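Local coordinates for protein MtVAO615 (PDB 6F72) that probably acts as an oxidoreductase carrying a bicovalently bound FAD whose reduced form reacts rapidly with molecular oxygen, although no substrate has yet been identified, at residues A[325-330]-A[434-439]; A[420-425]-A[508-513]. All coordinates share one frame; numbering follows the deposited sequence.

Both contacts belong to the helices and loops packed on a seven-stranded antiparallel sheet, probably the counterpart of the substrate domain of VAO-type oxidases, their centres about 11 Å apart. In chain order their segments alternate: helix 420-424 of interaction 2 runs into helix 426-439 of interaction 1, and D425 caps the start of the second. They also touch. V423 CG1 packs 3.3 Å from H327 O, and L435 CB meets A509 CB at 3.7 Å. Their centres lie about 24 Å and about 23 Å, respectively, from the centre of the chain. The group both approach is the N-linked sugar on N438, not the flavin; it touches A509, and T510 CG2 is 8.0 Å from NAG C8.

Interaction 1: residues A[325-330]-A[434-439]; sequences AFHALL and DLFRNI. With NAG (2-acetamido-2-deoxy-beta-D-glucopyranose), chain G.
In the helical layer covering the seven-stranded antiparallel sheet of this VAO-type fold, H327 of helix 316-335 meets F436 of helix 426-439. The helices stand well apart, with CA atoms of H327 and F436 11.9 Å from each other, and two rings reaching from opposite directions bridge the gap. H327 CE1 comes within 3.3 Å of F436 CE2, a close approach. F436 CE2 and CD2 lie at the edge of the imidazole, near its plane, and the two ring planes are almost perpendicular, at 87°. With centroids 5.5 Å apart, this is an oblique van der Waals contact, neither stacked nor edge-to-face. H327 NE2, 3.9 Å from F436 CE2, finds its hydrogen bond elsewhere. In both residues CG is anti to the carbonyl carbon (chi1 -77° in H327, -78° in F436), directing each ring at the other helix. Strand 472-480 lies against the pair through L474 and C476, and F448 meets the F436 ring edge-to-face. A salt bridge from R437 to E317 ties the same two helices together. Elsewhere on helix 426-439, N438 carries the N-linked glycan through a 1.4 Å bond from ND2 to C1 of NAG, whose acetamido methyl C8 folds back to lie 3.5 Å from L435 N.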
loop_
_atom_site.group_PDB
_atom_site.type_symbol
_atom_site.label_atom_id
_atom_site.label_comp_id
_atom_site.label_asym_id
_atom_site.label_seq_id
_atom_site.Cartn_x
_atom_site.Cartn_y
_atom_site.Cartn_z
ATOM N N ALA A 325 19.497 -20.617 -2.079
ATOM C CA ALA A 325 19.771 -21.250 -0.780
ATOM C C ALA A 325 19.340 -20.385 0.405
ATOM O O ALA A 325 18.811 -20.906 1.380
ATOM C CB ALA A 325 21.243 -21.600 -0.666
ATOM N N PHE A 326 19.595 -19.078 0.320
ATOM C CA PHE A 326 19.087 -18.088 1.285
ATOM C C PHE A 326 17.578 -18.233 1.449
ATOM O O PHE A 326 17.070 -18.261 2.582
ATOM C CB PHE A 326 19.457 -16.677 0.802
ATOM C CG PHE A 326 18.820 -15.550 1.580
ATOM C CD1 PHE A 326 19.372 -15.110 2.785
ATOM C CD2 PHE A 326 17.697 -14.884 1.073
ATOM C CE1 PHE A 326 18.798 -14.051 3.485
ATOM C CE2 PHE A 326 17.117 -13.826 1.768
ATOM C CZ PHE A 326 17.672 -13.407 2.973
ATOM N N HIS A 327 16.879 -18.338 0.314
ATOM C CA HIS A 327 15.437 -18.548 0.289
ATOM C C HIS A 327 15.030 -19.847 0.977
ATOM O O HIS A 327 14.123 -19.841 1.816
ATOM C CB HIS A 327 14.921 -18.553 -1.139
ATOM C CG HIS A 327 14.799 -17.194 -1.738
ATOM N ND1 HIS A 327 14.686 -16.997 -3.095
ATOM C CD2 HIS A 327 14.774 -15.964 -1.170
ATOM C CE1 HIS A 327 14.595 -15.702 -3.339
ATOM N NE2 HIS A 327 14.632 -15.056 -2.187
ATOM N N ALA A 328 15.707 -20.943 0.618
ATOM C CA ALA A 328 15.467 -22.251 1.224
ATOM C C ALA A 328 15.765 -22.269 2.729
ATOM O O ALA A 328 15.207 -23.091 3.449
ATOM C CB ALA A 328 16.256 -23.343 0.495
ATOM N N LEU A 329 16.617 -21.355 3.198
ATOM C CA LEU A 329 16.994 -21.307 4.616
ATOM C C LEU A 329 16.077 -20.463 5.523
ATOM O O LEU A 329 16.157 -20.545 6.763
ATOM C CB LEU A 329 18.467 -20.905 4.779
ATOM C CG LEU A 329 19.506 -22.019 4.561
ATOM C CD1 LEU A 329 20.897 -21.445 4.729
ATOM C CD2 LEU A 329 19.325 -23.214 5.492
ATOM N N LEU A 330 15.203 -19.675 4.892
ATOM C CA LEU A 330 14.225 -18.835 5.600
ATOM C C LEU A 330 13.220 -19.542 6.520
ATOM O O LEU A 330 12.989 -19.034 7.618
ATOM C CB LEU A 330 13.477 -17.919 4.624
ATOM C CG LEU A 330 14.283 -16.838 3.907
ATOM C CD1 LEU A 330 13.433 -16.238 2.807
ATOM C CD2 LEU A 330 14.780 -15.772 4.871
ATOM N N ASP A 434 15.233 -18.542 -11.389
ATOM C CA ASP A 434 15.255 -18.137 -12.802
ATOM C C ASP A 434 14.357 -16.927 -13.123
ATOM O O ASP A 434 14.715 -16.115 -13.989
ATOM C CB ASP A 434 14.951 -19.318 -13.742
ATOM C CG ASP A 434 15.997 -20.438 -13.657
ATOM O OD1 ASP A 434 17.149 -20.201 -13.224
ATOM O OD2 ASP A 434 15.650 -21.577 -14.020
ATOM N N LEU A 435 13.219 -16.798 -12.432
ATOM C CA LEU A 435 12.377 -15.587 -12.545
ATOM C C LEU A 435 13.123 -14.326 -12.099
ATOM O O LEU A 435 13.118 -13.307 -12.804
ATOM C CB LEU A 435 11.063 -15.731 -11.770
ATOM C CG LEU A 435 10.158 -14.486 -11.623
ATOM C CD1 LEU A 435 9.630 -14.016 -12.975
ATOM C CD2 LEU A 435 9.026 -14.746 -10.629
ATOM N N PHE A 436 13.761 -14.418 -10.933
ATOM C CA PHE A 436 14.529 -13.329 -10.330
ATOM C C PHE A 436 15.719 -12.899 -11.192
ATOM O O PHE A 436 16.053 -11.713 -11.230
ATOM C CB PHE A 436 15.003 -13.734 -8.931
ATOM C CG PHE A 436 13.932 -13.659 -7.863
ATOM C CD1 PHE A 436 12.560 -13.688 -8.188
ATOM C CD2 PHE A 436 14.297 -13.578 -6.515
ATOM C CE1 PHE A 436 11.588 -13.625 -7.194
ATOM C CE2 PHE A 436 13.324 -13.506 -5.519
ATOM C CZ PHE A 436 11.970 -13.545 -5.860
ATOM N N ARG A 437 16.346 -13.871 -11.868
ATOM C CA ARG A 437 17.420 -13.610 -12.832
ATOM C C ARG A 437 16.902 -12.803 -14.010
ATOM O O ARG A 437 17.522 -11.808 -14.385
ATOM C CB ARG A 437 18.035 -14.903 -13.370
ATOM C CG ARG A 437 18.720 -15.790 -12.360
ATOM C CD ARG A 437 19.161 -17.064 -13.066
ATOM N NE ARG A 437 20.555 -16.988 -13.490
ATOM C CZ ARG A 437 21.511 -17.838 -13.105
ATOM N NH1 ARG A 437 21.246 -18.862 -12.293
ATOM N NH2 ARG A 437 22.748 -17.672 -13.545
ATOM N N ASN A 438 15.779 -13.243 -14.585
ATOM C CA ASN A 438 15.111 -12.545 -15.694
ATOM C C ASN A 438 14.734 -11.078 -15.387
ATOM O O ASN A 438 14.980 -10.182 -16.210
ATOM C CB ASN A 438 13.880 -13.336 -16.161
ATOM C CG ASN A 438 14.241 -14.610 -16.923
ATOM O OD1 ASN A 438 15.400 -15.038 -16.952
ATOM N ND2 ASN A 438 13.227 -15.222 -17.548
ATOM N N ILE A 439 14.156 -10.846 -14.205
ATOM C CA ILE A 439 13.789 -9.497 -13.748
ATOM C C ILE A 439 15.040 -8.635 -13.559
ATOM O O ILE A 439 15.039 -7.446 -13.913
ATOM C CB ILE A 439 12.927 -9.505 -12.449
ATOM C CG1 ILE A 439 11.610 -10.269 -12.672
ATOM C CG2 ILE A 439 12.651 -8.072 -11.985
ATOM C CD1 ILE A 439 10.871 -10.700 -11.407
HETATM C C1 NAG G . 13.325 -16.433 -18.328
HETATM C C2 NAG G . 11.959 -17.143 -18.211
HETATM C C3 NAG G . 11.621 -18.081 -19.392
HETATM C C4 NAG G . 12.090 -17.544 -20.753
HETATM C C5 NAG G . 13.577 -17.175 -20.652
HETATM C C6 NAG G . 14.190 -16.710 -21.971
HETATM C C7 NAG G . 11.094 -17.686 -15.939
HETATM C C8 NAG G . 11.307 -18.577 -14.750
HETATM N N2 NAG G . 11.952 -17.881 -16.953
HETATM O O3 NAG G . 10.211 -18.310 -19.461
HETATM O O4 NAG G . 11.824 -18.487 -21.805
HETATM O O5 NAG G . 13.704 -16.121 -19.679
HETATM O O6 NAG G . 13.693 -15.406 -22.306
HETATM O O7 NAG G . 10.191 -16.858 -15.953
#

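Interaction 2: residues A[420-425]-A[508-513]; sequences RSLVTD and AATPGG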
loop_
_atom_site.group_PDB
_atom_site.type_symbol
_atom_site.label_atom_id
_atom_site.label_comp_id
_atom_site.label_asym_id
_atom_site.label_seq_id
_atom_site.Cartn_x
_atom_site.Cartn_y
_atom_site.Cartn_z
ATOM N N ARG A 420 5.606 -20.927 0.293
ATOM C CA ARG A 420 6.721 -21.676 0.901
ATOM C C ARG A 420 7.086 -22.982 0.176
ATOM O O ARG A 420 8.277 -23.312 0.054
ATOM C CB ARG A 420 6.397 -21.996 2.355
ATOM C CG ARG A 420 7.597 -22.403 3.192
ATOM C CD ARG A 420 7.145 -23.014 4.506
ATOM N NE ARG A 420 7.908 -22.475 5.634
ATOM C CZ ARG A 420 7.461 -21.573 6.500
ATOM N NH1 ARG A 420 6.234 -21.082 6.409
ATOM N NH2 ARG A 420 8.253 -21.147 7.472
ATOM N N SER A 421 6.075 -23.708 -0.304
ATOM C CA SER A 421 6.289 -25.031 -0.931
ATOM C C SER A 421 7.095 -24.936 -2.234
ATOM O O SER A 421 7.822 -25.861 -2.583
ATOM C CB SER A 421 4.955 -25.743 -1.164
ATOM O OG SER A 421 4.050 -24.880 -1.834
ATOM N N LEU A 422 6.974 -23.805 -2.927
ATOM C CA LEU A 422 7.773 -23.535 -4.129
ATOM C C LEU A 422 9.258 -23.387 -3.814
ATOM O O LEU A 422 10.102 -23.978 -4.503
ATOM C CB LEU A 422 7.239 -22.327 -4.906
ATOM C CG LEU A 422 5.862 -22.477 -5.568
ATOM C CD1 LEU A 422 5.447 -21.151 -6.173
ATOM C CD2 LEU A 422 5.779 -23.582 -6.617
ATOM N N VAL A 423 9.560 -22.650 -2.751
ATOM C CA VAL A 423 10.929 -22.390 -2.307
ATOM C C VAL A 423 11.616 -23.626 -1.709
ATOM O O VAL A 423 12.791 -23.882 -1.967
ATOM C CB VAL A 423 10.967 -21.238 -1.281
ATOM C CG1 VAL A 423 12.369 -21.046 -0.739
ATOM C CG2 VAL A 423 10.458 -19.943 -1.899
ATOM N N THR A 424 10.888 -24.375 -0.889
ATOM C CA THR A 424 11.470 -25.514 -0.154
ATOM C C THR A 424 11.738 -26.763 -1.013
ATOM O O THR A 424 12.528 -27.631 -0.613
ATOM C CB THR A 424 10.632 -25.859 1.085
ATOM O OG1 THR A 424 9.285 -26.118 0.680
ATOM C CG2 THR A 424 10.650 -24.675 2.050
ATOM N N ASP A 425 11.098 -26.838 -2.185
ATOM C CA ASP A 425 11.436 -27.842 -3.208
ATOM C C ASP A 425 12.453 -27.268 -4.231
ATOM O O ASP A 425 12.095 -26.386 -5.019
ATOM C CB ASP A 425 10.163 -28.358 -3.906
ATOM C CG ASP A 425 10.457 -29.326 -5.078
ATOM O OD1 ASP A 425 11.570 -29.887 -5.192
ATOM O OD2 ASP A 425 9.550 -29.530 -5.906
ATOM N N ALA A 508 3.327 -17.030 -13.906
ATOM C CA ALA A 508 3.646 -18.347 -14.449
ATOM C C ALA A 508 4.809 -19.039 -13.721
ATOM O O ALA A 508 4.813 -20.279 -13.588
ATOM C CB ALA A 508 3.935 -18.238 -15.947
ATOM N N ALA A 509 5.782 -18.249 -13.251
ATOM C CA ALA A 509 6.943 -18.810 -12.535
ATOM C C ALA A 509 6.656 -19.271 -11.103
ATOM O O ALA A 509 7.512 -19.914 -10.468
ATOM C CB ALA A 509 8.104 -17.839 -12.539
ATOM N N THR A 510 5.465 -18.937 -10.594
ATOM C CA THR A 510 5.120 -19.206 -9.200
ATOM C C THR A 510 3.664 -19.714 -9.029
ATOM O O THR A 510 2.820 -19.005 -8.462
ATOM C CB THR A 510 5.377 -17.957 -8.315
ATOM O OG1 THR A 510 4.772 -16.807 -8.927
ATOM C CG2 THR A 510 6.889 -17.707 -8.095
ATOM N N PRO A 511 3.363 -20.951 -9.498
ATOM C CA PRO A 511 1.985 -21.459 -9.403
ATOM C C PRO A 511 1.556 -21.618 -7.953
ATOM O O PRO A 511 2.384 -21.971 -7.109
ATOM C CB PRO A 511 2.050 -22.829 -10.107
ATOM C CG PRO A 511 3.319 -22.803 -10.888
ATOM C CD PRO A 511 4.261 -21.962 -10.085
ATOM N N GLY A 512 0.288 -21.308 -7.670
ATOM C CA GLY A 512 -0.267 -21.364 -6.289
ATOM C C GLY A 512 -0.073 -20.083 -5.495
ATOM O O GLY A 512 -0.590 -19.937 -4.390
ATOM N N GLY A 513 0.701 -19.158 -6.049
ATOM C CA GLY A 513 0.862 -17.825 -5.481
ATOM C C GLY A 513 -0.238 -16.883 -5.920
ATOM O O GLY A 513 -1.232 -17.299 -6.523
#
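L422, on the short helix 420-424, pushes its forked end against T510 and P511 in the loop that follows helix 488-508. Its CG is anti to the carbonyl carbon (chi1 -67°) and the chain then runs on extended to CD1, so this methyl reaches furthest into the loop. CD1 lies 3.6 Å from T510 CA and 3.8 Å from T510 CB, and it also approaches P511 O at 3.3 Å. That carbonyl oxygen sits against the fork, with L422 CG and CD2 both a little farther from it. The two methyls lie about equally far from P511 CD, CD2 at 4.1 Å and CD1 at 4.2 Å, while CD1 alone also meets T510. The loop surface is shaped by a type II beta turn from T510 to G513, with P511 and G512 at its corners; G512 has the positive phi (87°) expected at the third position, and G513 N closes the turn on T510 O at 3.2 Å. T510 sets OG1 between its backbone N and carbonyl carbon (chi1 50°), while CG2 stands 4.2 Å from L422 CD1. On the helix side, V423 packs against M473 of strand 472-480. With an alanine here both methyls would be gone, which would probably open a gap beside the proline and deprive the T510-P511 surface of its apolar cover. T510 OG1 is held by M506 O and by NE of R416, on the strand leading into helix 420-424, so a polar tie sits next to this contact. Between the two segments themselves there is neither charge pairing nor hydrogen bond: a leucine packs by van der Waals contact on a turn, its methyls against a backbone carbonyl oxygen as well as carbon.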